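Local coordinates for protein arabinofuranosidase (Bifidobacterium longum, PDB 2Y2W) that hydrolyses terminal alpha-(1->5)-L-arabinofuranosyl bonds of branched and debranched arabinans and also acts on wheat arabinoxylan, contributing to plant cell-wall breakdown, at residues E69-C74 with Q409-V413; E340-W344 with V387-M392; V343-K348 with D378-D384; I414-M418 with Q428-Y432. All blocks are in the same frame, centred on the assembly; numbering follows the deposited sequence.

Interaction 1 of 4, residues E69-C74 with Q409-V413; sequences EHLGRC and QLVNV
Val413 and Cys74 meet in the close-packed half of this contact between two barrel loops. Val413 CG2 lies 3.4 Å from Leu71 O and also against Cys74 CB, packing against the type II' turn Leu71-Cys74, while Val413 CG1 meets Leu71 CD2 at 3.7 Å. The Cys74 CA-H points at Val411 O (3.1 Å between Cys74 CA and Val411 O). Beside it, Asn412 ND2 donates to Arg73 O at 3.0 Å, reaching it from above the carbonyl plane; the same nitrogen lies over one face of the Arg73 guanidinium, which forms a salt bridge with Glu377. Asn412 OD1 is taken by Ala419 N. The looser half is the polar end, buried like the rest. The extended side chains of Glu69 and Gln409 are joined by two weak bonds, Gln409 NE2 to Glu69 OE1 (3.1 Å, bent to 121°) and Glu69 N to Gln409 OE1 (3.4 Å), with carboxylate and amide planes 30° apart. Glu69 OE2 is held more firmly by Phe115 N and Trp139 NE1. By similarity, Glu69 and Gln409 bind arabinofuranose, consistent with a sugar pocket at the C-terminal ends of strands 65-67 and 402-408, where a (beta/alpha)8 barrel carries its active site.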
loop_
_atom_site.group_PDB
_atom_site.type_symbol
_atom_site.label_atom_id
_atom_site.label_comp_id
_atom_site.label_asym_id
_atom_site.label_seq_id
_atom_site.Cartn_x
_atom_site.Cartn_y
_atom_site.Cartn_z
ATOM N N GLU D 69 -24.666 -4.701 -10.110
ATOM C CA GLU D 69 -23.655 -3.678 -9.891
ATOM C C GLU D 69 -24.326 -2.316 -9.768
ATOM O O GLU D 69 -25.369 -2.070 -10.388
ATOM C CB GLU D 69 -22.640 -3.669 -11.043
ATOM C CG GLU D 69 -21.420 -2.763 -10.814
ATOM C CD GLU D 69 -20.417 -2.780 -11.964
ATOM O OE1 GLU D 69 -20.529 -3.643 -12.863
ATOM O OE2 GLU D 69 -19.502 -1.927 -11.961
ATOM N N HIS D 70 -23.734 -1.439 -8.961
ATOM C CA HIS D 70 -24.128 -0.038 -8.941
ATOM C C HIS D 70 -23.671 0.610 -10.246
ATOM O O HIS D 70 -22.737 1.415 -10.277
ATOM C CB HIS D 70 -23.530 0.680 -7.736
ATOM C CG HIS D 70 -24.198 0.353 -6.437
ATOM N ND1 HIS D 70 -24.786 1.314 -5.643
ATOM C CD2 HIS D 70 -24.369 -0.826 -5.792
ATOM C CE1 HIS D 70 -25.290 0.741 -4.564
ATOM N NE2 HIS D 70 -25.051 -0.556 -4.631
ATOM N N LEU D 71 -24.346 0.221 -11.324
ATOM C CA LEU D 71 -24.060 0.673 -12.672
ATOM C C LEU D 71 -25.383 1.073 -13.298
ATOM O O LEU D 71 -26.373 0.345 -13.183
ATOM C CB LEU D 71 -23.440 -0.473 -13.474
ATOM C CG LEU D 71 -22.772 -0.285 -14.842
ATOM C CD1 LEU D 71 -22.209 -1.618 -15.289
ATOM C CD2 LEU D 71 -23.710 0.263 -15.914
ATOM N N GLY D 72 -25.395 2.233 -13.948
ATOM C CA GLY D 72 -26.566 2.713 -14.669
ATOM C C GLY D 72 -27.828 2.611 -13.844
ATOM O O GLY D 72 -27.963 3.289 -12.828
ATOM N N ARG D 73 -28.738 1.738 -14.273
ATOM C CA ARG D 73 -30.043 1.585 -13.623
ATOM C C ARG D 73 -30.318 0.153 -13.146
ATOM O O ARG D 73 -31.476 -0.253 -13.011
ATOM C CB ARG D 73 -31.168 2.078 -14.548
ATOM C CG ARG D 73 -31.157 3.583 -14.787
ATOM C CD ARG D 73 -32.223 4.033 -15.783
ATOM N NE ARG D 73 -33.584 3.837 -15.282
ATOM C CZ ARG D 73 -34.494 3.041 -15.843
ATOM N NH1 ARG D 73 -34.211 2.356 -16.948
ATOM N NH2 ARG D 73 -35.701 2.934 -15.300
ATOM N N CYS D 74 -29.249 -0.600 -12.888
ATOM C CA CYS D 74 -29.371 -1.962 -12.362
ATOM C C CYS D 74 -29.899 -1.955 -10.930
ATOM O O CYS D 74 -30.721 -2.792 -10.563
ATOM C CB CYS D 74 -28.039 -2.713 -12.443
ATOM S SG CYS D 74 -28.120 -4.456 -11.917
ATOM N N GLN D 409 -25.998 -8.360 -16.796
ATOM C CA GLN D 409 -26.360 -8.185 -15.387
ATOM C C GLN D 409 -27.852 -8.480 -15.184
ATOM O O GLN D 409 -28.532 -8.905 -16.118
ATOM C CB GLN D 409 -25.987 -6.778 -14.898
ATOM C CG GLN D 409 -24.502 -6.620 -14.566
ATOM C CD GLN D 409 -24.120 -5.221 -14.125
ATOM O OE1 GLN D 409 -24.922 -4.496 -13.539
ATOM N NE2 GLN D 409 -22.878 -4.841 -14.396
ATOM N N LEU D 410 -28.360 -8.260 -13.973
ATOM C CA LEU D 410 -29.715 -8.706 -13.626
ATOM C C LEU D 410 -30.851 -7.840 -14.187
ATOM O O LEU D 410 -31.813 -8.371 -14.747
ATOM C CB LEU D 410 -29.864 -8.879 -12.109
ATOM C CG LEU D 410 -31.128 -9.590 -11.611
ATOM C CD1 LEU D 410 -31.234 -11.019 -12.153
ATOM C CD2 LEU D 410 -31.186 -9.584 -10.093
ATOM N N VAL D 411 -30.748 -6.523 -14.022
ATOM C CA VAL D 411 -31.824 -5.613 -14.427
ATOM C C VAL D 411 -31.297 -4.389 -15.185
ATOM O O VAL D 411 -30.329 -3.760 -14.763
ATOM C CB VAL D 411 -32.684 -5.156 -13.213
ATOM C CG1 VAL D 411 -33.929 -4.407 -13.675
ATOM C CG2 VAL D 411 -33.083 -6.343 -12.356
ATOM N N ASN D 412 -31.951 -4.076 -16.307
ATOM C CA ASN D 412 -31.677 -2.886 -17.137
ATOM C C ASN D 412 -30.329 -2.863 -17.858
ATOM O O ASN D 412 -30.268 -2.611 -19.063
ATOM C CB ASN D 412 -31.890 -1.583 -16.349
ATOM C CG ASN D 412 -33.358 -1.265 -16.123
ATOM O OD1 ASN D 412 -34.232 -1.732 -16.856
ATOM N ND2 ASN D 412 -33.633 -0.455 -15.110
ATOM N N VAL D 413 -29.262 -3.120 -17.107
ATOM C CA VAL D 413 -27.904 -3.131 -17.629
ATOM C C VAL D 413 -27.616 -4.509 -18.209
ATOM O O VAL D 413 -27.613 -5.501 -17.477
ATOM C CB VAL D 413 -26.883 -2.794 -16.513
ATOM C CG1 VAL D 413 -25.455 -2.859 -17.039
ATOM C CG2 VAL D 413 -27.172 -1.423 -15.917
#

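Interaction 2 of 4, residues E340-W344 with V387-M392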
loop_
_atom_site.group_PDB
_atom_site.type_symbol
_atom_site.label_atom_id
_atom_site.label_comp_id
_atom_site.label_asym_id
_atom_site.label_seq_id
_atom_site.Cartn_x
_atom_site.Cartn_y
_atom_site.Cartn_z
ATOM N N GLU D 340 -18.697 -13.148 -14.585
ATOM C CA GLU D 340 -19.166 -12.152 -15.547
ATOM C C GLU D 340 -19.191 -12.744 -16.954
ATOM O O GLU D 340 -18.152 -12.887 -17.597
ATOM C CB GLU D 340 -18.314 -10.877 -15.496
ATOM C CG GLU D 340 -18.710 -9.910 -14.385
ATOM C CD GLU D 340 -18.018 -8.560 -14.479
ATOM O OE1 GLU D 340 -17.834 -8.047 -15.606
ATOM O OE2 GLU D 340 -17.669 -8.003 -13.417
ATOM N N TRP D 341 -20.384 -13.109 -17.414
ATOM C CA TRP D 341 -20.564 -13.630 -18.767
ATOM C C TRP D 341 -21.833 -13.080 -19.410
ATOM O O TRP D 341 -22.714 -12.570 -18.719
ATOM C CB TRP D 341 -20.559 -15.167 -18.778
ATOM C CG TRP D 341 -21.788 -15.807 -18.188
ATOM C CD1 TRP D 341 -21.991 -16.142 -16.880
ATOM C CD2 TRP D 341 -22.979 -16.197 -18.889
ATOM N NE1 TRP D 341 -23.230 -16.710 -16.721
ATOM C CE2 TRP D 341 -23.859 -16.755 -17.938
ATOM C CE3 TRP D 341 -23.386 -16.125 -20.229
ATOM C CZ2 TRP D 341 -25.125 -17.243 -18.281
ATOM C CZ3 TRP D 341 -24.646 -16.607 -20.571
ATOM C CH2 TRP D 341 -25.500 -17.161 -19.597
ATOM N N GLY D 342 -21.911 -13.176 -20.736
ATOM C CA GLY D 342 -23.104 -12.767 -21.472
ATOM C C GLY D 342 -22.822 -11.945 -22.714
ATOM O O GLY D 342 -21.665 -11.718 -23.073
ATOM N N VAL D 343 -23.893 -11.502 -23.367
ATOM C CA VAL D 343 -23.793 -10.679 -24.565
ATOM C C VAL D 343 -23.768 -9.200 -24.190
ATOM O O VAL D 343 -24.669 -8.716 -23.504
ATOM C CB VAL D 343 -24.954 -10.970 -25.556
ATOM C CG1 VAL D 343 -24.958 -9.971 -26.706
ATOM C CG2 VAL D 343 -24.856 -12.390 -26.096
ATOM N N TRP D 344 -22.727 -8.496 -24.636
ATOM C CA TRP D 344 -22.604 -7.050 -24.425
ATOM C C TRP D 344 -21.939 -6.347 -25.606
ATOM O O TRP D 344 -20.784 -6.624 -25.941
ATOM C CB TRP D 344 -21.857 -6.751 -23.115
ATOM C CG TRP D 344 -21.479 -5.297 -22.899
ATOM C CD1 TRP D 344 -22.183 -4.190 -23.291
ATOM C CD2 TRP D 344 -20.321 -4.805 -22.209
ATOM N NE1 TRP D 344 -21.529 -3.046 -22.904
ATOM C CE2 TRP D 344 -20.385 -3.393 -22.235
ATOM C CE3 TRP D 344 -19.235 -5.421 -21.571
ATOM C CZ2 TRP D 344 -19.401 -2.585 -21.652
ATOM C CZ3 TRP D 344 -18.257 -4.615 -20.989
ATOM C CH2 TRP D 344 -18.348 -3.213 -21.036
ATOM N N VAL D 387 -27.147 -17.176 -28.805
ATOM C CA VAL D 387 -25.745 -17.225 -28.386
ATOM C C VAL D 387 -25.628 -17.517 -26.887
ATOM O O VAL D 387 -24.805 -18.337 -26.477
ATOM C CB VAL D 387 -24.979 -15.924 -28.771
ATOM C CG1 VAL D 387 -23.546 -15.943 -28.235
ATOM C CG2 VAL D 387 -24.963 -15.750 -30.277
ATOM N N GLU D 388 -26.463 -16.862 -26.080
ATOM C CA GLU D 388 -26.482 -17.097 -24.632
ATOM C C GLU D 388 -26.950 -18.508 -24.281
ATOM O O GLU D 388 -26.446 -19.113 -23.332
ATOM C CB GLU D 388 -27.326 -16.047 -23.906
ATOM C CG GLU D 388 -26.617 -14.708 -23.744
ATOM C CD GLU D 388 -27.296 -13.774 -22.753
ATOM O OE1 GLU D 388 -28.045 -14.253 -21.869
ATOM O OE2 GLU D 388 -27.072 -12.549 -22.856
ATOM N N GLY D 389 -27.904 -19.025 -25.056
ATOM C CA GLY D 389 -28.358 -20.408 -24.929
ATOM C C GLY D 389 -27.231 -21.407 -25.121
ATOM O O GLY D 389 -27.136 -22.393 -24.386
ATOM N N SER D 390 -26.371 -21.144 -26.104
ATOM C CA SER D 390 -25.220 -22.007 -26.385
ATOM C C SER D 390 -24.106 -21.848 -25.352
ATOM O O SER D 390 -23.383 -22.808 -25.067
ATOM C CB SER D 390 -24.676 -21.769 -27.801
ATOM O OG SER D 390 -23.990 -20.533 -27.899
ATOM N N LEU D 391 -23.964 -20.643 -24.799
ATOM C CA LEU D 391 -22.993 -20.399 -23.727
ATOM C C LEU D 391 -23.356 -21.191 -22.474
ATOM O O LEU D 391 -22.490 -21.806 -21.850
ATOM C CB LEU D 391 -22.878 -18.905 -23.402
ATOM C CG LEU D 391 -22.280 -17.948 -24.440
ATOM C CD1 LEU D 391 -22.391 -16.515 -23.949
ATOM C CD2 LEU D 391 -20.836 -18.284 -24.776
ATOM N N MET D 392 -24.644 -21.185 -22.130
ATOM C CA MET D 392 -25.171 -21.973 -21.018
ATOM C C MET D 392 -24.934 -23.473 -21.223
ATOM O O MET D 392 -24.610 -24.187 -20.271
ATOM C CB MET D 392 -26.664 -21.682 -20.813
ATOM C CG MET D 392 -27.306 -22.421 -19.636
ATOM S SD MET D 392 -26.446 -22.209 -18.056
ATOM C CE MET D 392 -26.825 -20.496 -17.681
#
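Val387, the first residue of this helix segment to face the strand end, touches Val343 only lightly, its CG1 4.3 Å from Val343 CG2. Its carbonyl oxygen is gripped within the helix by Leu391 N and by the hydroxyl of Ser390. Glu388 comes next and supplies the polar link: its side chain carries OE2 to Val343 N in a long, weak but fairly straight bond (3.4 Å, 163°), while its CG packs on Val343 CG2 at 3.7 Å. The stronger partner of that carboxylate is Arg407, which forms a salt bridge with OE2 and would probably favour the charged form. Gly342 passes close by, its CA 4.2 Å from Glu388 OE2. One turn after Val387, Leu391 brings CD1 to the edge of the Trp341 indole, 3.9 Å from CE3. Met392 closes the series: bent at both chi2 and chi3, its chain curls back so that CE approaches Trp341 CZ2 at 3.7 Å. Trp341 reaches both residues with CG placed between its backbone N and carbonyl carbon (chi1 72°), and Phe434 of helix 431-440 also packs on the indole. Strand 335-341, the seventh of the barrel, packs here against helix 382-397, which precedes the eighth strand in this (beta/alpha)8 barrel, and at the end of strand 335-341 lies Glu340, by similarity the catalytic nucleophile.

Interaction 3 of 4, residues V343-K348 with D378-D384; sequences VWYSDK and DIYTAAD
Tyr345, Trp344 and Tyr380 present ring edges to the acidic groups and carbonyl across this contact. The Tyr345 ring has Asp378 OD2 and Asp384 OD2 at its rim, the Asp384 carboxylate turned 64° from the ring plane. Its hydroxyl donates to Asp384 OD1 at 3.0 Å, using the syn lone pair. Trp344 has Ser346 CB over the centre of one indole face and Asp378 OD2 at its edge, 3.4 Å from Trp344 CD1. The Tyr380 ring carries Asp378 O over one face, offset toward the rim, and Val343 O at its edge; its hydroxyl donates to Val343 O at 2.6 Å, nearly in line with the carbonyl bond. Tyr380 CE1 also packs on Val343 CG1 (3.7 Å).

Asp378 OD2 is gripped by the backbone as well: Tyr345 N donates to it at 3.0 Å from the syn side, somewhat out of the carboxylate plane. Asp378 CG sits anti to its own carbonyl carbon (chi1 -73°), which brings the carboxylate up to the 344-345 peptide. Lys348 NZ stays 4.2 Å from Asp378 OD1, beyond a salt bridge. Asp384 has a second task, since its OD2 takes Thr381 N at 3.0 Å and Thr381 caps the helix in a capping box. The Asp384 carboxylate thus ties Tyr345 to the start of helix 382-397. Phe303 of helix 297-304 packs on Val343 and Asp384, Tyr286 meets Trp344 edge-to-face at the end of strand 280-287, and helix 347-357 leads away from the loop that follows strand 335-341.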
loop_
_atom_site.group_PDB
_atom_site.type_symbol
_atom_site.label_atom_id
_atom_site.label_comp_id
_atom_site.label_asym_id
_atom_site.label_seq_id
_atom_site.Cartn_x
_atom_site.Cartn_y
_atom_site.Cartn_z
ATOM N N VAL D 343 -23.893 -11.502 -23.367
ATOM C CA VAL D 343 -23.793 -10.679 -24.565
ATOM C C VAL D 343 -23.768 -9.200 -24.190
ATOM O O VAL D 343 -24.669 -8.716 -23.504
ATOM C CB VAL D 343 -24.954 -10.970 -25.556
ATOM C CG1 VAL D 343 -24.958 -9.971 -26.706
ATOM C CG2 VAL D 343 -24.856 -12.390 -26.096
ATOM N N TRP D 344 -22.727 -8.496 -24.636
ATOM C CA TRP D 344 -22.604 -7.050 -24.425
ATOM C C TRP D 344 -21.939 -6.347 -25.606
ATOM O O TRP D 344 -20.784 -6.624 -25.941
ATOM C CB TRP D 344 -21.857 -6.751 -23.115
ATOM C CG TRP D 344 -21.479 -5.297 -22.899
ATOM C CD1 TRP D 344 -22.183 -4.190 -23.291
ATOM C CD2 TRP D 344 -20.321 -4.805 -22.209
ATOM N NE1 TRP D 344 -21.529 -3.046 -22.904
ATOM C CE2 TRP D 344 -20.385 -3.393 -22.235
ATOM C CE3 TRP D 344 -19.235 -5.421 -21.571
ATOM C CZ2 TRP D 344 -19.401 -2.585 -21.652
ATOM C CZ3 TRP D 344 -18.257 -4.615 -20.989
ATOM C CH2 TRP D 344 -18.348 -3.213 -21.036
ATOM N N TYR D 345 -22.685 -5.435 -26.227
ATOM C CA TYR D 345 -22.173 -4.594 -27.307
ATOM C C TYR D 345 -21.314 -3.473 -26.724
ATOM O O TYR D 345 -21.803 -2.375 -26.441
ATOM C CB TYR D 345 -23.328 -4.046 -28.157
ATOM C CG TYR D 345 -23.980 -5.095 -29.032
ATOM C CD1 TYR D 345 -25.052 -5.857 -28.563
ATOM C CD2 TYR D 345 -23.522 -5.330 -30.326
ATOM C CE1 TYR D 345 -25.650 -6.833 -29.365
ATOM C CE2 TYR D 345 -24.110 -6.301 -31.134
ATOM C CZ TYR D 345 -25.170 -7.047 -30.651
ATOM O OH TYR D 345 -25.748 -8.005 -31.454
ATOM N N SER D 346 -20.028 -3.770 -26.550
ATOM C CA SER D 346 -19.100 -2.899 -25.827
ATOM C C SER D 346 -18.536 -1.742 -26.653
ATOM O O SER D 346 -17.828 -0.883 -26.119
ATOM C CB SER D 346 -17.964 -3.726 -25.215
ATOM O OG SER D 346 -17.365 -4.574 -26.179
ATOM N N ASP D 347 -18.856 -1.714 -27.945
ATOM C CA ASP D 347 -18.426 -0.628 -28.829
ATOM C C ASP D 347 -19.080 0.715 -28.491
ATOM O O ASP D 347 -18.480 1.773 -28.703
ATOM C CB ASP D 347 -18.646 -0.992 -30.303
ATOM C CG ASP D 347 -20.060 -1.467 -30.597
ATOM O OD1 ASP D 347 -20.748 -1.961 -29.680
ATOM O OD2 ASP D 347 -20.479 -1.358 -31.769
ATOM N N LYS D 348 -20.301 0.660 -27.959
ATOM C CA LYS D 348 -21.022 1.852 -27.500
ATOM C C LYS D 348 -20.317 2.514 -26.313
ATOM O O LYS D 348 -20.247 3.742 -26.230
ATOM C CB LYS D 348 -22.472 1.501 -27.126
ATOM C CG LYS D 348 -23.452 1.358 -28.303
ATOM C CD LYS D 348 -23.226 0.077 -29.106
ATOM C CE LYS D 348 -24.375 -0.210 -30.064
ATOM N NZ LYS D 348 -25.466 -0.993 -29.415
ATOM N N ASP D 378 -28.602 -2.518 -23.508
ATOM C CA ASP D 378 -28.679 -3.219 -24.785
ATOM C C ASP D 378 -30.030 -3.894 -24.975
ATOM O O ASP D 378 -30.548 -4.538 -24.059
ATOM C CB ASP D 378 -27.550 -4.249 -24.904
ATOM C CG ASP D 378 -26.190 -3.609 -25.142
ATOM O OD1 ASP D 378 -26.130 -2.417 -25.519
ATOM O OD2 ASP D 378 -25.170 -4.309 -24.956
ATOM N N ILE D 379 -30.594 -3.724 -26.168
ATOM C CA ILE D 379 -31.882 -4.313 -26.518
ATOM C C ILE D 379 -31.606 -5.566 -27.346
ATOM O O ILE D 379 -31.123 -5.482 -28.477
ATOM C CB ILE D 379 -32.788 -3.310 -27.291
ATOM C CG1 ILE D 379 -32.633 -1.879 -26.750
ATOM C CG2 ILE D 379 -34.244 -3.736 -27.229
ATOM C CD1 ILE D 379 -33.267 -1.627 -25.376
ATOM N N TYR D 380 -31.904 -6.727 -26.764
ATOM C CA TYR D 380 -31.422 -8.004 -27.287
ATOM C C TYR D 380 -32.216 -8.560 -28.460
ATOM O O TYR D 380 -33.446 -8.604 -28.435
ATOM C CB TYR D 380 -31.337 -9.049 -26.173
ATOM C CG TYR D 380 -30.202 -8.825 -25.197
ATOM C CD1 TYR D 380 -28.873 -8.873 -25.619
ATOM C CD2 TYR D 380 -30.456 -8.583 -23.850
ATOM C CE1 TYR D 380 -27.829 -8.674 -24.727
ATOM C CE2 TYR D 380 -29.416 -8.385 -22.949
ATOM C CZ TYR D 380 -28.108 -8.431 -23.396
ATOM O OH TYR D 380 -27.077 -8.239 -22.510
ATOM N N THR D 381 -31.483 -9.001 -29.476
ATOM C CA THR D 381 -32.059 -9.590 -30.679
ATOM C C THR D 381 -32.238 -11.094 -30.502
ATOM O O THR D 381 -31.666 -11.690 -29.586
ATOM C CB THR D 381 -31.158 -9.345 -31.905
ATOM O OG1 THR D 381 -29.867 -9.927 -31.675
ATOM C CG2 THR D 381 -31.001 -7.853 -32.175
ATOM N N ALA D 382 -33.027 -11.698 -31.390
ATOM C CA ALA D 382 -33.245 -13.144 -31.390
ATOM C C ALA D 382 -31.930 -13.915 -31.445
ATOM O O ALA D 382 -31.812 -14.988 -30.856
ATOM C CB ALA D 382 -34.143 -13.542 -32.551
ATOM N N ALA D 383 -30.947 -13.356 -32.149
ATOM C CA ALA D 383 -29.624 -13.966 -32.273
ATOM C C ALA D 383 -28.836 -13.907 -30.965
ATOM O O ALA D 383 -28.167 -14.875 -30.602
ATOM C CB ALA D 383 -28.841 -13.311 -33.401
ATOM N N ASP D 384 -28.928 -12.776 -30.265
ATOM C CA ASP D 384 -28.251 -12.588 -28.977
ATOM C C ASP D 384 -28.673 -13.648 -27.959
ATOM O O ASP D 384 -27.848 -14.145 -27.189
ATOM C CB ASP D 384 -28.522 -11.187 -28.418
ATOM C CG ASP D 384 -27.899 -10.081 -29.261
ATOM O OD1 ASP D 384 -26.856 -10.320 -29.906
ATOM O OD2 ASP D 384 -28.454 -8.960 -29.274
#

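Interaction 4 of 4, residues I414-M418 with Q428-Y432; sequences IAPIM and QTTFY
Gln428 reaches across to Ala415 and Pro416 with both its backbone and its side chain. Gln428 N donates to Pro416 O in a short, nearly straight bond (2.7 Å, 172°). Its side chain bends at chi2, -135°, away from a staggered value; this turn brings NE2 to Ala415 O at 2.7 Å, in a bond that is bent and weak. The amide is more firmly fixed elsewhere, OE1 accepting from Tyr380 N and NE2 donating to Asp378 O. Met418 lays its CG against the Gln428 amide, 3.4 Å from NE2. Farther along the segment, Phe431 swings its ring out with CG anti to the backbone N (chi1 -174°), and Ile417 CG1 meets the ring edge 3.8 Å from CE2. Pro416 CB packs on the Phe431 backbone, 3.6 Å from Phe431 CA, and Thr430 OG1 lies near Pro416 CA. Leu103 of helix 94-103 packs on both Pro416 and Phe431. Strands 417-419 and 425-427 form a small antiparallel hairpin, and this contact closes its base, within the excursion between strand 402-408 and helix 431-440 of the (beta/alpha)8 barrel.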
loop_
_atom_site.group_PDB
_atom_site.type_symbol
_atom_site.label_atom_id
_atom_site.label_comp_id
_atom_site.label_asym_id
_atom_site.label_seq_id
_atom_site.Cartn_x
_atom_site.Cartn_y
_atom_site.Cartn_z
ATOM N N ILE D 414 -27.372 -4.561 -19.521
ATOM C CA ILE D 414 -27.180 -5.827 -20.255
ATOM C C ILE D 414 -27.957 -6.996 -19.628
ATOM O O ILE D 414 -27.376 -7.993 -19.194
ATOM C CB ILE D 414 -25.671 -6.179 -20.469
ATOM C CG1 ILE D 414 -24.837 -5.915 -19.202
ATOM C CG2 ILE D 414 -25.126 -5.422 -21.674
ATOM C CD1 ILE D 414 -23.421 -6.464 -19.250
ATOM N N ALA D 415 -29.280 -6.861 -19.601
ATOM C CA ALA D 415 -30.115 -7.675 -18.720
ATOM C C ALA D 415 -31.266 -8.409 -19.406
ATOM O O ALA D 415 -31.810 -7.920 -20.394
ATOM C CB ALA D 415 -30.655 -6.809 -17.607
ATOM N N PRO D 416 -31.642 -9.590 -18.872
ATOM C CA PRO D 416 -32.837 -10.300 -19.327
ATOM C C PRO D 416 -34.113 -9.605 -18.850
ATOM O O PRO D 416 -35.164 -9.736 -19.475
ATOM C CB PRO D 416 -32.699 -11.675 -18.669
ATOM C CG PRO D 416 -31.841 -11.448 -17.482
ATOM C CD PRO D 416 -30.903 -10.355 -17.848
ATOM N N ILE D 417 -34.003 -8.869 -17.749
ATOM C CA ILE D 417 -35.113 -8.117 -17.200
ATOM C C ILE D 417 -34.869 -6.631 -17.426
ATOM O O ILE D 417 -33.862 -6.080 -16.973
ATOM C CB ILE D 417 -35.288 -8.381 -15.685
ATOM C CG1 ILE D 417 -35.374 -9.886 -15.399
ATOM C CG2 ILE D 417 -36.518 -7.644 -15.155
ATOM C CD1 ILE D 417 -35.177 -10.253 -13.934
ATOM N N MET D 418 -35.790 -5.995 -18.143
ATOM C CA MET D 418 -35.781 -4.548 -18.310
ATOM C C MET D 418 -36.904 -3.950 -17.481
ATOM O O MET D 418 -38.013 -4.481 -17.467
ATOM C CB MET D 418 -35.957 -4.171 -19.779
ATOM C CG MET D 418 -34.695 -4.289 -20.631
ATOM S SD MET D 418 -33.428 -3.064 -20.232
ATOM C CE MET D 418 -34.216 -1.526 -20.713
ATOM N N GLN D 428 -36.549 -9.799 -21.758
ATOM C CA GLN D 428 -35.818 -9.709 -23.013
ATOM C C GLN D 428 -35.734 -11.099 -23.618
ATOM O O GLN D 428 -36.119 -12.078 -22.981
ATOM C CB GLN D 428 -34.418 -9.132 -22.798
ATOM C CG GLN D 428 -34.414 -7.681 -22.365
ATOM C CD GLN D 428 -33.397 -6.850 -23.118
ATOM O OE1 GLN D 428 -33.440 -6.762 -24.344
ATOM N NE2 GLN D 428 -32.486 -6.224 -22.387
ATOM N N THR D 429 -35.227 -11.187 -24.843
ATOM C CA THR D 429 -35.102 -12.470 -25.533
ATOM C C THR D 429 -34.164 -13.423 -24.794
ATOM O O THR D 429 -34.353 -14.638 -24.840
ATOM C CB THR D 429 -34.625 -12.296 -26.992
ATOM O OG1 THR D 429 -33.304 -11.739 -27.008
ATOM C CG2 THR D 429 -35.568 -11.380 -27.762
ATOM N N THR D 430 -33.167 -12.862 -24.108
ATOM C CA THR D 430 -32.171 -13.639 -23.366
ATOM C C THR D 430 -32.705 -14.207 -22.051
ATOM O O THR D 430 -32.054 -15.045 -21.423
ATOM C CB THR D 430 -30.913 -12.799 -23.058
ATOM O OG1 THR D 430 -31.298 -11.595 -22.384
ATOM C CG2 THR D 430 -30.169 -12.445 -24.336
ATOM N N PHE D 431 -33.882 -13.740 -21.640
ATOM C CA PHE D 431 -34.568 -14.223 -20.437
ATOM C C PHE D 431 -34.952 -15.698 -20.540
ATOM O O PHE D 431 -34.752 -16.469 -19.598
ATOM C CB PHE D 431 -35.824 -13.377 -20.192
ATOM C CG PHE D 431 -36.531 -13.679 -18.901
ATOM C CD1 PHE D 431 -37.437 -14.733 -18.814
ATOM C CD2 PHE D 431 -36.311 -12.890 -17.777
ATOM C CE1 PHE D 431 -38.099 -15.008 -17.621
ATOM C CE2 PHE D 431 -36.970 -13.156 -16.576
ATOM C CZ PHE D 431 -37.865 -14.216 -16.500
ATOM N N TYR D 432 -35.496 -16.076 -21.691
ATOM C CA TYR D 432 -36.129 -17.382 -21.884
ATOM C C TYR D 432 -35.185 -18.597 -21.910
ATOM O O TYR D 432 -35.541 -19.646 -21.375
ATOM C CB TYR D 432 -37.040 -17.354 -23.119
ATOM C CG TYR D 432 -38.107 -16.277 -23.065
ATOM C CD1 TYR D 432 -39.280 -16.463 -22.332
ATOM C CD2 TYR D 432 -37.942 -15.068 -23.744
ATOM C CE1 TYR D 432 -40.265 -15.475 -22.278
ATOM C CE2 TYR D 432 -38.921 -14.071 -23.694
ATOM C CZ TYR D 432 -40.079 -14.283 -22.960
ATOM O OH TYR D 432 -41.054 -13.307 -22.908
#

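In the fold
All four contacts lie around the C-terminal ends of the barrel strands, with centres 11 to 17 Å apart. Along the chain, interactions 2 and 3 are nested inside the long loop closed by interaction 1, and interaction 4 follows in series. Interactions 2 and 3 share Val343 and Trp344 and both use helix 382-397. Interaction 4 bridges to interaction 1 through probable backbone hydrogen bonds, Gln409 N to Ile414 O and Asn412 N to Ile417 O, and to interaction 3 through a probable hydrogen bond between Thr381 O and Thr429 OG1. The first and last strands of the barrel, 65-67 and 402-408, are thereby tied to the loop after strand 335-341, around a site that by similarity contains nucleophile and sugar-binding residues.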